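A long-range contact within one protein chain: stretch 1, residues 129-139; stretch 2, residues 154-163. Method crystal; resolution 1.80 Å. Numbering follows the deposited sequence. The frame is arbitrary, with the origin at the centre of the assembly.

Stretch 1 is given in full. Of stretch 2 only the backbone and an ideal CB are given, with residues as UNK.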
# COMPACT_ATOMS: atom_id res chain seq x y z
N ASN A 129 -15.01 -16.02 -3.88
CA ASN A 129 -14.32 -16.94 -2.98
C ASN A 129 -12.87 -16.57 -2.67
O ASN A 129 -12.04 -17.44 -2.37
CB ASN A 129 -14.35 -18.36 -3.55
CG ASN A 129 -13.64 -18.46 -4.88
OD1 ASN A 129 -12.80 -17.62 -5.21
ND2 ASN A 129 -13.96 -19.50 -5.64
N ALA A 130 -12.56 -15.28 -2.76
CA ALA A 130 -11.21 -14.80 -2.50
C ALA A 130 -10.73 -15.02 -1.07
O ALA A 130 -11.51 -14.99 -0.11
CB ALA A 130 -11.10 -13.30 -2.87
N GLU A 131 -9.43 -15.24 -0.93
CA GLU A 131 -8.82 -15.44 0.37
C GLU A 131 -7.45 -14.76 0.41
O GLU A 131 -6.94 -14.28 -0.60
CB GLU A 131 -8.53 -16.92 0.65
CG GLU A 131 -9.66 -17.89 0.50
CD GLU A 131 -9.18 -19.32 0.78
OE1 GLU A 131 -8.28 -19.79 0.04
OE2 GLU A 131 -9.68 -19.95 1.73
N ILE A 132 -6.88 -14.76 1.60
CA ILE A 132 -5.52 -14.28 1.81
C ILE A 132 -4.89 -15.28 2.78
O ILE A 132 -5.60 -16.00 3.50
CB ILE A 132 -5.47 -12.87 2.46
CG1 ILE A 132 -6.12 -12.89 3.84
CG2 ILE A 132 -6.13 -11.86 1.52
CD1 ILE A 132 -5.90 -11.59 4.65
N ILE A 133 -3.57 -15.35 2.76
CA ILE A 133 -2.82 -16.21 3.68
C ILE A 133 -2.32 -15.20 4.70
O ILE A 133 -1.69 -14.20 4.33
CB ILE A 133 -1.64 -16.88 2.97
CG1 ILE A 133 -2.17 -17.90 1.96
CG2 ILE A 133 -0.74 -17.57 3.99
CD1 ILE A 133 -1.12 -18.40 0.99
N TYR A 134 -2.61 -15.46 5.97
CA TYR A 134 -2.22 -14.55 7.05
C TYR A 134 -1.92 -15.34 8.33
O TYR A 134 -2.84 -15.81 9.00
CB TYR A 134 -3.37 -13.57 7.33
CG TYR A 134 -3.04 -12.46 8.31
CD1 TYR A 134 -2.73 -11.17 7.85
CD2 TYR A 134 -3.09 -12.66 9.69
CE1 TYR A 134 -2.48 -10.13 8.74
CE2 TYR A 134 -2.85 -11.63 10.59
CZ TYR A 134 -2.55 -10.37 10.11
OH TYR A 134 -2.33 -9.34 10.99
N GLY A 135 -0.63 -15.46 8.66
CA GLY A 135 -0.24 -16.17 9.86
C GLY A 135 0.02 -17.64 9.59
O GLY A 135 -0.15 -18.12 8.46
N HIS A 136 0.41 -18.36 10.64
CA HIS A 136 0.73 -19.78 10.52
C HIS A 136 0.51 -20.51 11.84
O HIS A 136 0.24 -19.89 12.86
CB HIS A 136 2.18 -19.95 10.09
CG HIS A 136 3.15 -19.48 11.12
ND1 HIS A 136 3.58 -18.17 11.20
CD2 HIS A 136 3.71 -20.13 12.17
CE1 HIS A 136 4.35 -18.03 12.26
NE2 HIS A 136 4.45 -19.21 12.87
N THR A 137 0.68 -21.83 11.82
CA THR A 137 0.45 -22.63 13.02
C THR A 137 1.70 -23.11 13.77
O THR A 137 1.58 -23.74 14.82
CB THR A 137 -0.36 -23.89 12.68
OG1 THR A 137 0.35 -24.64 11.69
CG2 THR A 137 -1.74 -23.51 12.15
N ALA A 138 2.88 -22.83 13.22
CA ALA A 138 4.12 -23.29 13.85
C ALA A 138 4.31 -22.68 15.23
O ALA A 138 4.11 -21.49 15.44
CB ALA A 138 5.30 -22.97 12.97
N ARG A 139 4.71 -23.52 16.18
CA ARG A 139 4.90 -23.10 17.56
C ARG A 139 6.34 -22.75 17.89
O ARG A 139 6.62 -22.16 18.94
CB ARG A 139 4.39 -24.21 18.49
CG ARG A 139 2.91 -24.53 18.31
CD ARG A 139 2.49 -25.76 19.12
NE ARG A 139 3.06 -26.99 18.59
CZ ARG A 139 3.02 -28.18 19.20
NH1 ARG A 139 2.42 -28.29 20.38
NH2 ARG A 139 3.55 -29.25 18.63
N UNK A 154 -0.65 -26.78 3.80
CA UNK A 154 -2.01 -26.99 4.29
C UNK A 154 -2.11 -26.94 5.80
O UNK A 154 -3.05 -26.36 6.35
CB UNK A 154 -2.54 -28.34 3.79
N UNK A 155 -1.16 -27.56 6.48
CA UNK A 155 -1.20 -27.57 7.93
C UNK A 155 -0.57 -26.33 8.54
O UNK A 155 -0.94 -25.91 9.64
CB UNK A 155 -0.50 -28.82 8.46
N UNK A 156 0.37 -25.73 7.81
CA UNK A 156 1.08 -24.55 8.29
C UNK A 156 0.37 -23.21 8.16
O UNK A 156 0.22 -22.48 9.13
CB UNK A 156 2.41 -24.45 7.54
N UNK A 157 -0.05 -22.88 6.94
CA UNK A 157 -0.68 -21.60 6.66
C UNK A 157 -2.07 -21.41 7.24
O UNK A 157 -2.85 -22.36 7.35
CB UNK A 157 -0.75 -21.41 5.14
N UNK A 158 -2.38 -20.17 7.60
CA UNK A 158 -3.69 -19.83 8.11
C UNK A 158 -4.30 -18.97 7.00
O UNK A 158 -3.63 -18.13 6.40
CB UNK A 158 -3.63 -19.11 9.46
N UNK A 159 -5.57 -19.21 6.71
CA UNK A 159 -6.23 -18.48 5.65
C UNK A 159 -7.45 -17.72 6.14
O UNK A 159 -8.12 -18.15 7.08
CB UNK A 159 -6.63 -19.44 4.53
N UNK A 160 -7.72 -16.58 5.51
CA UNK A 160 -8.86 -15.75 5.89
C UNK A 160 -9.66 -15.44 4.64
O UNK A 160 -9.09 -15.06 3.62
CB UNK A 160 -8.41 -14.46 6.59
N UNK A 161 -10.97 -15.62 4.73
CA UNK A 161 -11.87 -15.36 3.62
C UNK A 161 -12.11 -13.86 3.60
O UNK A 161 -12.46 -13.28 4.62
CB UNK A 161 -13.18 -16.14 3.75
N UNK A 162 -11.93 -13.25 2.44
CA UNK A 162 -12.10 -11.80 2.33
C UNK A 162 -13.23 -11.35 1.42
O UNK A 162 -13.71 -12.11 0.59
CB UNK A 162 -10.79 -11.18 1.83
N UNK A 163 -13.63 -10.09 1.58
CA UNK A 163 -14.69 -9.50 0.76
C UNK A 163 -14.36 -8.02 0.52
O UNK A 163 -13.53 -7.44 1.22
CB UNK A 163 -16.06 -9.65 1.43

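Position 154 has nothing of stretch 1 within 5.5 Å of its CB, so this contact leaves its side chain free; it is Glu154, in the last turn of a helix. At 155 the ideal CB lies 5.3 Å from Thr137 OG1, and the helical backbone angles would admit most residues. The residue is Gly155, which contributes its carbonyl: Thr137 OG1 donates to Gly155 O at 2.7 Å.

Position 156 also works through its backbone, accepting from Thr137 N at its O (2.8 Å). Its CB points sideways, 5.2 Å from His136 CB, and a branched or long apolar chain could reach the carbons of His136 and Ala138. Leu156 does so, its CD1 lying 3.6 Å from His136 CB and 3.9 Å from Ala138 CB.

At 157 the backbone leaves helical angles and enters an antiparallel pairing with stretch 1. The CB is 4.0 Å from Ile133 CG2, on the face shared with His136, which favours an aliphatic residue. Leu157 places CD1 3.7 Å from Ile133 CD1.

Position 158 lies where the register shifts by one, a beta bulge: its N donates to Gly135 O (3.1 Å) and its O accepts from Tyr134 N (2.9 Å). The CB points toward stretch 1, 3.4 Å from Tyr134 O, so a long chain that can pass the backbone, perhaps with a donor, would suit. Arg158 runs past His136, with CD 3.3 Å from His136 O, and its NE donates to a water (3.0 Å) that also lies 3.0 Å from Tyr134 O.

The CB at 159 is 4.2 Å from Glu131 OE2, beside Ile133, so a basic residue, lysine or arginine, is expected. Arg159 forms a salt bridge from NH1 to Glu131 OE1 (3.1 Å), while Ile133 CD1 lies over one face of its guanidinium.

Position 160 pairs with Ile132 through two hydrogen bonds, each 3.0 Å, from Ile132 N to its O and from its N to Ile132 O. Its CB is 3.9 Å from Ile132 CG1, and valine, isoleucine or leucine would fit. Ile160 extends CD1 to 3.9 Å from Tyr134 CB.

At 161 the CB is 4.4 Å from Ala130 O, an acceptor within range of a long chain that ends in a donor, such as lysine or arginine. Lys161 curls back to it, NZ to Ala130 O 2.7 Å, although NZ is crowded and its place less sure.

Position 162 donates its N to Ala130 O (3.1 Å), with the CB near Ile132 CG2; aliphatic residues suit. Ile162 packs CG1 against Ala130 CB and CG2 against Ile132 CG2, both at 3.7 Å. Position 163 points away, unconstrained here, and is Lys163.

Stretch 2 154-163: EGLLRRIKIK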
# COMPACT_ATOMS: atom_id res chain seq x y z
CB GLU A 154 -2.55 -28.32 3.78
CG GLU A 154 -4.05 -28.43 3.90
CD GLU A 154 -4.75 -27.21 3.33
OE1 GLU A 154 -4.36 -26.77 2.23
OE2 GLU A 154 -5.68 -26.68 3.99
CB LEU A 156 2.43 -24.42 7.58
CG LEU A 156 3.23 -23.17 7.98
CD1 LEU A 156 3.58 -23.22 9.47
CD2 LEU A 156 4.49 -23.07 7.13
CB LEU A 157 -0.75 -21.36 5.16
CG LEU A 157 0.54 -21.54 4.35
CD1 LEU A 157 0.23 -21.25 2.89
CD2 LEU A 157 1.63 -20.62 4.87
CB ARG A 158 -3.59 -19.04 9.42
CG ARG A 158 -3.09 -19.88 10.60
CD ARG A 158 -2.82 -19.02 11.83
NE ARG A 158 -4.00 -18.34 12.36
CZ ARG A 158 -4.97 -18.94 13.05
NH1 ARG A 158 -4.90 -20.24 13.31
NH2 ARG A 158 -6.00 -18.22 13.51
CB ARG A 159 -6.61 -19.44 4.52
CG ARG A 159 -5.41 -20.08 3.84
CD ARG A 159 -5.82 -21.20 2.89
NE ARG A 159 -4.73 -21.60 2.00
CZ ARG A 159 -4.47 -21.03 0.82
NH1 ARG A 159 -5.22 -20.02 0.38
NH2 ARG A 159 -3.47 -21.47 0.07
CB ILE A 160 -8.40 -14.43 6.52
CG1 ILE A 160 -7.57 -14.71 7.78
CG2 ILE A 160 -9.61 -13.56 6.84
CD1 ILE A 160 -7.08 -13.45 8.49
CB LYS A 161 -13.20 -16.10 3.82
CG LYS A 161 -13.82 -16.58 2.53
CD LYS A 161 -13.98 -15.43 1.56
CE LYS A 161 -14.34 -15.92 0.18
NZ LYS A 161 -14.12 -14.85 -0.81
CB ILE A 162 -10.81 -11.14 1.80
CG1 ILE A 162 -10.53 -11.63 0.38
CG2 ILE A 162 -9.64 -11.48 2.73
CD1 ILE A 162 -9.45 -10.82 -0.37
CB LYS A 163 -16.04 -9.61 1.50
CG LYS A 163 -16.14 -8.80 2.78
CD LYS A 163 -17.48 -9.06 3.49
CE LYS A 163 -17.53 -8.36 4.85
NZ LYS A 163 -18.03 -6.96 4.75
O HOH W 1 -5.06 -15.84 11.07
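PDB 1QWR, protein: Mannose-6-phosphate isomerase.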